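Long-range contacts in 3-deoxy-manno-octulosonate cytidylyltransferase (Escherichia coli, PDB 1H7E), which joins the eight-carbon sugar KDO to CMP from CTP, releasing diphosphate, and so probably activates it for lipopolysaccharide synthesis: residues K19-K27 / L230-L241; E45-E56 / G64-D72. One frame throughout, in Å; residues are numbered along the deposited sequence.

Contact 1 of 2, residues K19-K27 / L230-L241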
loop_
_atom_site.group_PDB
_atom_site.type_symbol
_atom_site.label_atom_id
_atom_site.label_comp_id
_atom_site.label_asym_id
_atom_site.label_seq_id
_atom_site.Cartn_x
_atom_site.Cartn_y
_atom_site.Cartn_z
ATOM N N LYS A 19 -13.416 -20.851 23.395
ATOM C CA LYS A 19 -12.624 -19.681 23.729
ATOM C C LYS A 19 -13.352 -18.512 24.414
ATOM O O LYS A 19 -12.872 -18.005 25.430
ATOM C CB LYS A 19 -11.873 -19.212 22.479
ATOM C CG LYS A 19 -10.672 -18.336 22.761
ATOM C CD LYS A 19 -9.820 -18.124 21.514
ATOM C CE LYS A 19 -10.563 -17.357 20.434
ATOM N NZ LYS A 19 -9.667 -17.082 19.276
ATOM N N PRO A 20 -14.523 -18.077 23.896
ATOM C CA PRO A 20 -15.200 -16.952 24.565
ATOM C C PRO A 20 -15.717 -17.264 25.972
ATOM O O PRO A 20 -15.994 -16.359 26.752
ATOM C CB PRO A 20 -16.342 -16.616 23.600
ATOM C CG PRO A 20 -16.654 -17.942 22.966
ATOM C CD PRO A 20 -15.279 -18.510 22.703
ATOM N N LEU A 21 -15.800 -18.549 26.302
ATOM C CA LEU A 21 -16.297 -18.966 27.609
ATOM C C LEU A 21 -15.193 -19.259 28.647
ATOM O O LEU A 21 -15.486 -19.659 29.781
ATOM C CB LEU A 21 -17.248 -20.167 27.450
ATOM C CG LEU A 21 -18.345 -20.049 26.376
ATOM C CD1 LEU A 21 -19.177 -21.310 26.313
ATOM C CD2 LEU A 21 -19.232 -18.867 26.657
ATOM N N LEU A 22 -13.932 -19.047 28.267
ATOM C CA LEU A 22 -12.811 -19.281 29.182
ATOM C C LEU A 22 -12.889 -18.329 30.362
ATOM O O LEU A 22 -13.284 -17.179 30.205
ATOM C CB LEU A 22 -11.470 -19.074 28.479
ATOM C CG LEU A 22 -10.912 -20.146 27.550
ATOM C CD1 LEU A 22 -9.677 -19.573 26.875
ATOM C CD2 LEU A 22 -10.572 -21.416 28.318
ATOM N N ASP A 23 -12.465 -18.793 31.532
ATOM C CA ASP A 23 -12.512 -17.964 32.725
ATOM C C ASP A 23 -11.298 -17.071 32.939
ATOM O O ASP A 23 -10.159 -17.499 32.833
ATOM C CB ASP A 23 -12.728 -18.820 33.978
ATOM C CG ASP A 23 -13.033 -17.977 35.210
ATOM O OD1 ASP A 23 -12.090 -17.427 35.835
ATOM O OD2 ASP A 23 -14.233 -17.852 35.538
ATOM N N ILE A 24 -11.571 -15.817 33.253
ATOM C CA ILE A 24 -10.537 -14.839 33.545
ATOM C C ILE A 24 -11.094 -14.126 34.781
ATOM O O ILE A 24 -12.125 -13.456 34.705
ATOM C CB ILE A 24 -10.326 -13.823 32.371
ATOM C CG1 ILE A 24 -9.930 -14.552 31.082
ATOM C CG2 ILE A 24 -9.262 -12.781 32.749
ATOM C CD1 ILE A 24 -9.842 -13.643 29.866
ATOM N N VAL A 25 -10.428 -14.309 35.920
ATOM C CA VAL A 25 -10.848 -13.711 37.195
ATOM C C VAL A 25 -12.347 -13.869 37.522
ATOM O O VAL A 25 -13.031 -12.900 37.877
ATOM C CB VAL A 25 -10.374 -12.204 37.379
ATOM C CG1 VAL A 25 -8.857 -12.121 37.427
ATOM C CG2 VAL A 25 -10.917 -11.284 36.279
ATOM N N GLY A 26 -12.852 -15.093 37.357
ATOM C CA GLY A 26 -14.242 -15.375 37.677
ATOM C C GLY A 26 -15.344 -15.052 36.669
ATOM O O GLY A 26 -16.518 -15.240 37.003
ATOM N N LYS A 27 -14.997 -14.560 35.470
ATOM C CA LYS A 27 -15.980 -14.230 34.417
ATOM C C LYS A 27 -15.560 -14.835 33.083
ATOM O O LYS A 27 -14.372 -14.971 32.816
ATOM C CB LYS A 27 -16.069 -12.714 34.199
ATOM C CG LYS A 27 -16.661 -11.933 35.322
ATOM C CD LYS A 27 -16.473 -10.473 35.047
ATOM C CE LYS A 27 -17.010 -9.665 36.194
ATOM N NZ LYS A 27 -16.730 -8.209 36.039
ATOM N N LEU A 230 -2.370 -16.484 27.914
ATOM C CA LEU A 230 -3.631 -16.498 28.657
ATOM C C LEU A 230 -3.334 -16.219 30.132
ATOM O O LEU A 230 -4.076 -15.483 30.791
ATOM C CB LEU A 230 -4.338 -17.853 28.497
ATOM C CG LEU A 230 -5.582 -18.167 29.339
ATOM C CD1 LEU A 230 -6.655 -17.106 29.152
ATOM C CD2 LEU A 230 -6.117 -19.536 28.961
ATOM N N GLU A 231 -2.234 -16.796 30.625
ATOM C CA GLU A 231 -1.797 -16.616 32.010
ATOM C C GLU A 231 -1.290 -15.184 32.209
ATOM O O GLU A 231 -1.388 -14.631 33.308
ATOM C CB GLU A 231 -0.686 -17.616 32.377
ATOM C CG GLU A 231 -0.983 -19.089 32.065
ATOM C CD GLU A 231 -2.275 -19.609 32.684
ATOM O OE1 GLU A 231 -2.570 -19.290 33.859
ATOM O OE2 GLU A 231 -2.994 -20.356 31.988
ATOM N N LYS A 232 -0.737 -14.600 31.143
ATOM C CA LYS A 232 -0.241 -13.223 31.183
ATOM C C LYS A 232 -1.447 -12.282 31.326
ATOM O O LYS A 232 -1.394 -11.288 32.057
ATOM C CB LYS A 232 0.573 -12.893 29.915
ATOM C CG LYS A 232 1.140 -11.466 29.888
ATOM C CD LYS A 232 2.409 -11.337 29.040
ATOM C CE LYS A 232 2.123 -10.866 27.619
ATOM N NZ LYS A 232 1.321 -11.840 26.828
ATOM N N VAL A 233 -2.539 -12.622 30.641
ATOM C CA VAL A 233 -3.763 -11.838 30.715
ATOM C C VAL A 233 -4.425 -12.030 32.088
ATOM O O VAL A 233 -4.886 -11.055 32.686
ATOM C CB VAL A 233 -4.738 -12.195 29.565
ATOM C CG1 VAL A 233 -6.101 -11.545 29.794
ATOM C CG2 VAL A 233 -4.159 -11.710 28.244
ATOM N N ARG A 234 -4.430 -13.263 32.601
ATOM C CA ARG A 234 -5.015 -13.545 33.920
ATOM C C ARG A 234 -4.293 -12.751 35.001
ATOM O O ARG A 234 -4.934 -12.126 35.858
ATOM C CB ARG A 234 -4.963 -15.037 34.263
ATOM C CG ARG A 234 -6.099 -15.843 33.657
ATOM C CD ARG A 234 -6.142 -17.246 34.218
ATOM N NE ARG A 234 -7.310 -17.969 33.730
ATOM C CZ ARG A 234 -7.259 -18.982 32.868
ATOM N NH1 ARG A 234 -6.088 -19.394 32.399
ATOM N NH2 ARG A 234 -8.377 -19.582 32.468
ATOM N N ALA A 235 -2.961 -12.755 34.936
ATOM C CA ALA A 235 -2.132 -12.023 35.893
ATOM C C ALA A 235 -2.306 -10.505 35.731
ATOM O O ALA A 235 -2.443 -9.772 36.723
ATOM C CB ALA A 235 -0.658 -12.413 35.717
ATOM N N LEU A 236 -2.330 -10.058 34.474
ATOM C CA LEU A 236 -2.472 -8.644 34.116
ATOM C C LEU A 236 -3.842 -8.060 34.474
ATOM O O LEU A 236 -3.941 -6.907 34.913
ATOM C CB LEU A 236 -2.192 -8.472 32.615
ATOM C CG LEU A 236 -1.042 -7.575 32.129
ATOM C CD1 LEU A 236 0.071 -7.449 33.175
ATOM C CD2 LEU A 236 -0.505 -8.129 30.816
ATOM N N MET A 237 -4.889 -8.866 34.289
ATOM C CA MET A 237 -6.259 -8.453 34.593
ATOM C C MET A 237 -6.475 -8.411 36.106
ATOM O O MET A 237 -7.237 -7.574 36.595
ATOM C CB MET A 237 -7.270 -9.413 33.957
ATOM C CG MET A 237 -8.651 -8.810 33.715
ATOM S SD MET A 237 -8.840 -8.220 32.019
ATOM C CE MET A 237 -9.264 -9.726 31.203
ATOM N N ALA A 238 -5.815 -9.328 36.826
ATOM C CA ALA A 238 -5.889 -9.424 38.294
ATOM C C ALA A 238 -5.101 -8.297 38.968
ATOM O O ALA A 238 -5.505 -7.779 40.011
ATOM C CB ALA A 238 -5.368 -10.778 38.766
ATOM N N GLN A 239 -3.961 -7.947 38.374
ATOM C CA GLN A 239 -3.107 -6.872 38.871
ATOM C C GLN A 239 -3.847 -5.540 38.679
ATOM O O GLN A 239 -3.644 -4.589 39.439
ATOM C CB GLN A 239 -1.775 -6.884 38.098
ATOM C CG GLN A 239 -0.716 -5.869 38.545
ATOM C CD GLN A 239 -0.799 -4.540 37.809
ATOM O OE1 GLN A 239 -0.932 -4.497 36.579
ATOM N NE2 GLN A 239 -0.708 -3.445 38.559
ATOM N N GLU A 240 -4.727 -5.503 37.673
ATOM C CA GLU A 240 -5.524 -4.322 37.347
ATOM C C GLU A 240 -6.691 -4.099 38.324
ATOM O O GLU A 240 -7.039 -2.950 38.616
ATOM C CB GLU A 240 -6.042 -4.415 35.910
ATOM C CG GLU A 240 -6.609 -3.111 35.373
ATOM C CD GLU A 240 -6.958 -3.178 33.894
ATOM O OE1 GLU A 240 -7.951 -2.536 33.492
ATOM O OE2 GLU A 240 -6.237 -3.861 33.129
ATOM N N LEU A 241 -7.288 -5.192 38.815
ATOM C CA LEU A 241 -8.401 -5.131 39.783
ATOM C C LEU A 241 -7.929 -4.632 41.154
ATOM O O LEU A 241 -8.676 -3.960 41.875
ATOM C CB LEU A 241 -9.068 -6.504 39.961
ATOM C CG LEU A 241 -10.044 -7.016 38.898
ATOM C CD1 LEU A 241 -10.562 -8.384 39.314
ATOM C CD2 LEU A 241 -11.206 -6.044 38.718
#
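I24 and V25, at the tip of the small two-stranded hairpin 23-24/27-28, pack on one side of the C-terminal helix 227-243, with a type I' turn running from I24 to K27. The tight part centres on I24, whose CG2 lies 3.4 Å from M237 CE, closer than usual van der Waals contact. The two side chains cross at about a right angle, and bends at chi2 (97°) and chi3 (83°) of M237 carry CE to I24 CG2. P100 and R36 also touch M237, and V233 CG1 is 4.3 Å from I24 CD1, a looser touch. Toward solvent the contact thins out: the two methyls of V25 divide between A238 and L241, CG1 reaching A238 CB at 4.0 Å and CG2 reaching the exposed L241. At the other end, L22 CD1 touches L230 CD2.

The polar link is on the partly exposed side. R234 runs extended from CG to NE, and its NH1 makes a salt bridge with E231 OE2. D23 uses both its side chain and its backbone carbonyl: OD1 accepts from G26 N in an Asx motif, while O takes R234 NH2 at 2.8 Å, in the carbonyl plane but 26° out of the guanidinium plane, and R234 NE more weakly at 3.0 Å.

Contact 2 of 2, residues E45-E56 / G64-D72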
loop_
_atom_site.group_PDB
_atom_site.type_symbol
_atom_site.label_atom_id
_atom_site.label_comp_id
_atom_site.label_asym_id
_atom_site.label_seq_id
_atom_site.Cartn_x
_atom_site.Cartn_y
_atom_site.Cartn_z
ATOM N N GLU A 45 -26.035 0.563 21.574
ATOM C CA GLU A 45 -26.254 -0.825 21.985
ATOM C C GLU A 45 -25.009 -1.651 21.748
ATOM O O GLU A 45 -24.197 -1.332 20.884
ATOM C CB GLU A 45 -27.377 -1.472 21.155
ATOM C CG GLU A 45 -28.731 -0.769 21.152
ATOM C CD GLU A 45 -29.614 -1.204 19.985
ATOM O OE1 GLU A 45 -29.539 -2.383 19.576
ATOM O OE2 GLU A 45 -30.383 -0.361 19.467
ATOM N N VAL A 46 -24.909 -2.757 22.467
ATOM C CA VAL A 46 -23.800 -3.670 22.331
ATOM C C VAL A 46 -24.392 -5.057 22.128
ATOM O O VAL A 46 -25.235 -5.508 22.910
ATOM C CB VAL A 46 -22.872 -3.654 23.572
ATOM C CG1 VAL A 46 -21.742 -4.663 23.393
ATOM C CG2 VAL A 46 -22.286 -2.260 23.770
ATOM N N TRP A 47 -23.960 -5.715 21.056
ATOM C CA TRP A 47 -24.434 -7.054 20.696
ATOM C C TRP A 47 -23.334 -8.085 20.511
ATOM O O TRP A 47 -22.273 -7.768 19.993
ATOM C CB TRP A 47 -25.155 -6.988 19.355
ATOM C CG TRP A 47 -26.428 -6.248 19.383
ATOM C CD1 TRP A 47 -26.608 -4.892 19.276
ATOM C CD2 TRP A 47 -27.731 -6.824 19.474
ATOM N NE1 TRP A 47 -27.952 -4.596 19.285
ATOM C CE2 TRP A 47 -28.661 -5.765 19.406
ATOM C CE3 TRP A 47 -28.200 -8.142 19.598
ATOM C CZ2 TRP A 47 -30.044 -5.980 19.461
ATOM C CZ3 TRP A 47 -29.567 -8.355 19.651
ATOM C CH2 TRP A 47 -30.471 -7.278 19.581
ATOM N N VAL A 48 -23.633 -9.337 20.838
ATOM C CA VAL A 48 -22.706 -10.446 20.636
ATOM C C VAL A 48 -23.324 -11.252 19.489
ATOM O O VAL A 48 -24.503 -11.631 19.553
ATOM C CB VAL A 48 -22.578 -11.353 21.881
ATOM C CG1 VAL A 48 -21.736 -12.570 21.561
ATOM C CG2 VAL A 48 -21.966 -10.589 23.038
ATOM N N ALA A 49 -22.560 -11.436 18.415
ATOM C CA ALA A 49 -23.022 -12.166 17.240
ATOM C C ALA A 49 -22.395 -13.549 17.317
ATOM O O ALA A 49 -21.169 -13.684 17.340
ATOM C CB ALA A 49 -22.594 -11.444 15.964
ATOM N N THR A 50 -23.230 -14.579 17.395
ATOM C CA THR A 50 -22.711 -15.924 17.514
ATOM C C THR A 50 -23.456 -16.917 16.658
ATOM O O THR A 50 -24.530 -16.620 16.133
ATOM C CB THR A 50 -22.739 -16.390 18.983
ATOM O OG1 THR A 50 -22.078 -17.653 19.100
ATOM C CG2 THR A 50 -24.154 -16.538 19.476
ATOM N N ASP A 51 -22.839 -18.081 16.476
ATOM C CA ASP A 51 -23.425 -19.169 15.696
ATOM C C ASP A 51 -23.631 -20.410 16.580
ATOM O O ASP A 51 -24.070 -21.458 16.095
ATOM C CB ASP A 51 -22.551 -19.512 14.467
ATOM C CG ASP A 51 -21.117 -19.934 14.830
ATOM O OD1 ASP A 51 -20.719 -19.850 16.011
ATOM O OD2 ASP A 51 -20.376 -20.350 13.908
ATOM N N ASP A 52 -23.375 -20.253 17.882
ATOM C CA ASP A 52 -23.491 -21.346 18.842
ATOM C C ASP A 52 -24.419 -21.019 20.022
ATOM O O ASP A 52 -24.227 -20.009 20.699
ATOM C CB ASP A 52 -22.087 -21.707 19.350
ATOM C CG ASP A 52 -22.063 -23.010 20.120
ATOM O OD1 ASP A 52 -22.314 -22.966 21.335
ATOM O OD2 ASP A 52 -21.797 -24.073 19.509
ATOM N N PRO A 53 -25.412 -21.897 20.302
ATOM C CA PRO A 53 -26.378 -21.716 21.399
ATOM C C PRO A 53 -25.762 -21.678 22.797
ATOM O O PRO A 53 -26.334 -21.085 23.714
ATOM C CB PRO A 53 -27.333 -22.905 21.227
ATOM C CG PRO A 53 -26.472 -23.945 20.574
ATOM C CD PRO A 53 -25.699 -23.139 19.560
ATOM N N ARG A 54 -24.606 -22.312 22.964
ATOM C CA ARG A 54 -23.929 -22.311 24.260
ATOM C C ARG A 54 -23.443 -20.891 24.584
ATOM O O ARG A 54 -23.565 -20.425 25.730
ATOM C CB ARG A 54 -22.755 -23.305 24.262
ATOM C CG ARG A 54 -23.172 -24.761 24.057
ATOM C CD ARG A 54 -21.968 -25.704 23.926
ATOM N NE ARG A 54 -21.289 -25.590 22.631
ATOM C CZ ARG A 54 -20.349 -26.425 22.182
ATOM N NH1 ARG A 54 -19.953 -27.462 22.916
ATOM N NH2 ARG A 54 -19.800 -26.217 20.990
ATOM N N VAL A 55 -22.938 -20.197 23.559
ATOM C CA VAL A 55 -22.454 -18.828 23.710
ATOM C C VAL A 55 -23.644 -17.885 23.896
ATOM O O VAL A 55 -23.614 -16.989 24.750
ATOM C CB VAL A 55 -21.591 -18.381 22.488
ATOM C CG1 VAL A 55 -21.248 -16.895 22.574
ATOM C CG2 VAL A 55 -20.317 -19.175 22.438
ATOM N N GLU A 56 -24.696 -18.098 23.107
ATOM C CA GLU A 56 -25.892 -17.276 23.202
ATOM C C GLU A 56 -26.427 -17.355 24.625
ATOM O O GLU A 56 -26.781 -16.338 25.220
ATOM C CB GLU A 56 -26.954 -17.782 22.248
ATOM C CG GLU A 56 -28.290 -17.084 22.413
ATOM C CD GLU A 56 -29.392 -17.785 21.655
ATOM O OE1 GLU A 56 -29.444 -19.040 21.695
ATOM O OE2 GLU A 56 -30.193 -17.080 21.009
ATOM N N GLY A 64 -26.551 -9.876 28.636
ATOM C CA GLY A 64 -26.170 -9.190 27.417
ATOM C C GLY A 64 -27.048 -9.580 26.235
ATOM O O GLY A 64 -27.773 -10.584 26.293
ATOM N N LYS A 65 -26.990 -8.789 25.164
ATOM C CA LYS A 65 -27.768 -9.076 23.957
ATOM C C LYS A 65 -26.973 -9.945 22.987
ATOM O O LYS A 65 -25.815 -9.652 22.671
ATOM C CB LYS A 65 -28.169 -7.784 23.258
ATOM C CG LYS A 65 -28.899 -6.793 24.140
ATOM C CD LYS A 65 -29.208 -5.527 23.358
ATOM C CE LYS A 65 -29.975 -4.533 24.200
ATOM N NZ LYS A 65 -30.480 -3.414 23.353
ATOM N N ALA A 66 -27.584 -11.044 22.556
ATOM C CA ALA A 66 -26.966 -11.965 21.608
ATOM C C ALA A 66 -27.887 -12.095 20.393
ATOM O O ALA A 66 -29.102 -11.894 20.496
ATOM C CB ALA A 66 -26.743 -13.339 22.256
ATOM N N ILE A 67 -27.298 -12.350 19.230
ATOM C CA ILE A 67 -28.063 -12.533 18.005
ATOM C C ILE A 67 -27.418 -13.709 17.294
ATOM O O ILE A 67 -26.192 -13.773 17.167
ATOM C CB ILE A 67 -28.076 -11.259 17.122
ATOM C CG1 ILE A 67 -28.793 -11.538 15.798
ATOM C CG2 ILE A 67 -26.657 -10.743 16.898
ATOM C CD1 ILE A 67 -29.143 -10.308 15.034
ATOM N N MET A 68 -28.235 -14.709 16.972
ATOM C CA MET A 68 -27.758 -15.891 16.285
ATOM C C MET A 68 -27.571 -15.560 14.815
ATOM O O MET A 68 -28.388 -14.864 14.201
ATOM C CB MET A 68 -28.744 -17.043 16.445
ATOM C CG MET A 68 -28.717 -17.704 17.810
ATOM S SD MET A 68 -27.271 -18.750 18.067
ATOM C CE MET A 68 -27.630 -20.160 16.994
ATOM N N THR A 69 -26.471 -16.053 14.265
ATOM C CA THR A 69 -26.133 -15.807 12.871
ATOM C C THR A 69 -25.826 -17.152 12.234
ATOM O O THR A 69 -25.768 -18.158 12.926
ATOM C CB THR A 69 -24.897 -14.857 12.763
ATOM O OG1 THR A 69 -23.794 -15.411 13.494
ATOM C CG2 THR A 69 -25.216 -13.477 13.338
ATOM N N ARG A 70 -25.679 -17.186 10.916
ATOM C CA ARG A 70 -25.365 -18.437 10.234
ATOM C C ARG A 70 -23.956 -18.929 10.571
ATOM O O ARG A 70 -23.067 -18.134 10.893
ATOM C CB ARG A 70 -25.517 -18.277 8.723
ATOM C CG ARG A 70 -26.950 -18.025 8.304
ATOM C CD ARG A 70 -27.123 -18.184 6.813
ATOM N NE ARG A 70 -26.336 -17.202 6.078
ATOM C CZ ARG A 70 -26.749 -15.966 5.801
ATOM N NH1 ARG A 70 -27.949 -15.551 6.199
ATOM N NH2 ARG A 70 -25.963 -15.145 5.117
ATOM N N ASN A 71 -23.772 -20.248 10.559
ATOM C CA ASN A 71 -22.465 -20.845 10.842
ATOM C C ASN A 71 -21.652 -21.031 9.556
ATOM O O ASN A 71 -20.441 -21.269 9.614
ATOM C CB ASN A 71 -22.616 -22.181 11.592
ATOM C CG ASN A 71 -23.629 -23.120 10.938
ATOM O OD1 ASN A 71 -24.687 -23.397 11.508
ATOM N ND2 ASN A 71 -23.305 -23.618 9.746
ATOM N N ASP A 72 -22.330 -20.880 8.412
ATOM C CA ASP A 72 -21.735 -21.017 7.075
ATOM C C ASP A 72 -20.975 -19.772 6.578
ATOM O O ASP A 72 -20.595 -19.699 5.408
ATOM C CB ASP A 72 -22.817 -21.410 6.045
ATOM C CG ASP A 72 -23.965 -20.385 5.948
ATOM O OD1 ASP A 72 -23.714 -19.173 5.772
ATOM O OD2 ASP A 72 -25.140 -20.801 6.022
HETATM O O HOH W 1 -30.882 -14.611 19.982
#
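W47 and K65 meet through their side chains where strands 45-50 and 65-68 run side by side, the two parallel strands of a beta-alpha-beta unit whose helix is 53-61. E45 OE1 takes W47 NE1 within the segment, in the ring plane, which helps fix the indole's rotation; K65 NZ remains 4.0 Å from E45 OE1, beyond a salt bridge. K65 CB stands over one face of the W47 indole, 3.9 Å from the centroid of the six-membered ring and 20° off its normal, a CH-pi contact, while A66 O meets the ring edge. Backbone pairing begins at V48 with A66, and from there the bonds of a parallel ladder run in sequence, the strand directions 36° apart. V48 N donates to K65 O, V48 O accepts from I67 N, and T50 N reaches I67 O at 3.1 Å with an N-H...O angle of 170°. T50 O takes T69 N at 2.8 Å and, weakly, T69 OG1. T50 OG1 accepts from D52 N in an ST turn and also bonds to A9 O. D52 then caps the helix through R54 N. M68, bent at chi2 and chi3, turns its SD to 4.1 Å from T50 CG2, and E56 OE2 approaches M68 CG at 3.6 Å; a water bridges E56 OE2 to A66 O. Strand 45-50 bonds to strand 3-8 on its other edge, helix 76-86 packs against A49, I67 and T69, and helices 29-38 and 53-61 cover V48.

Overall arrangement
Contact 2 lies in the edge of the central mixed sheet, its centre about 16 Å from the chain centre, with 65-68 the outermost strand within the chain; contact 1 is more peripheral, at about 19 Å between centres, and joins a separate hairpin to the C-terminal helix. Their centres lie 22 Å apart, and along the sequence contact 2 falls within the loop that contact 1 closes. Both are partly buried, but contact 2 buries 796 Å² and is held chiefly by a backbone ladder, whereas contact 1 buries 421 Å² through aliphatic and methionine packing, with an arginine gripping one carbonyl. They meet directly where P20 CG lies 3.9 Å from V55 CG2, and helix 29-38 touches both.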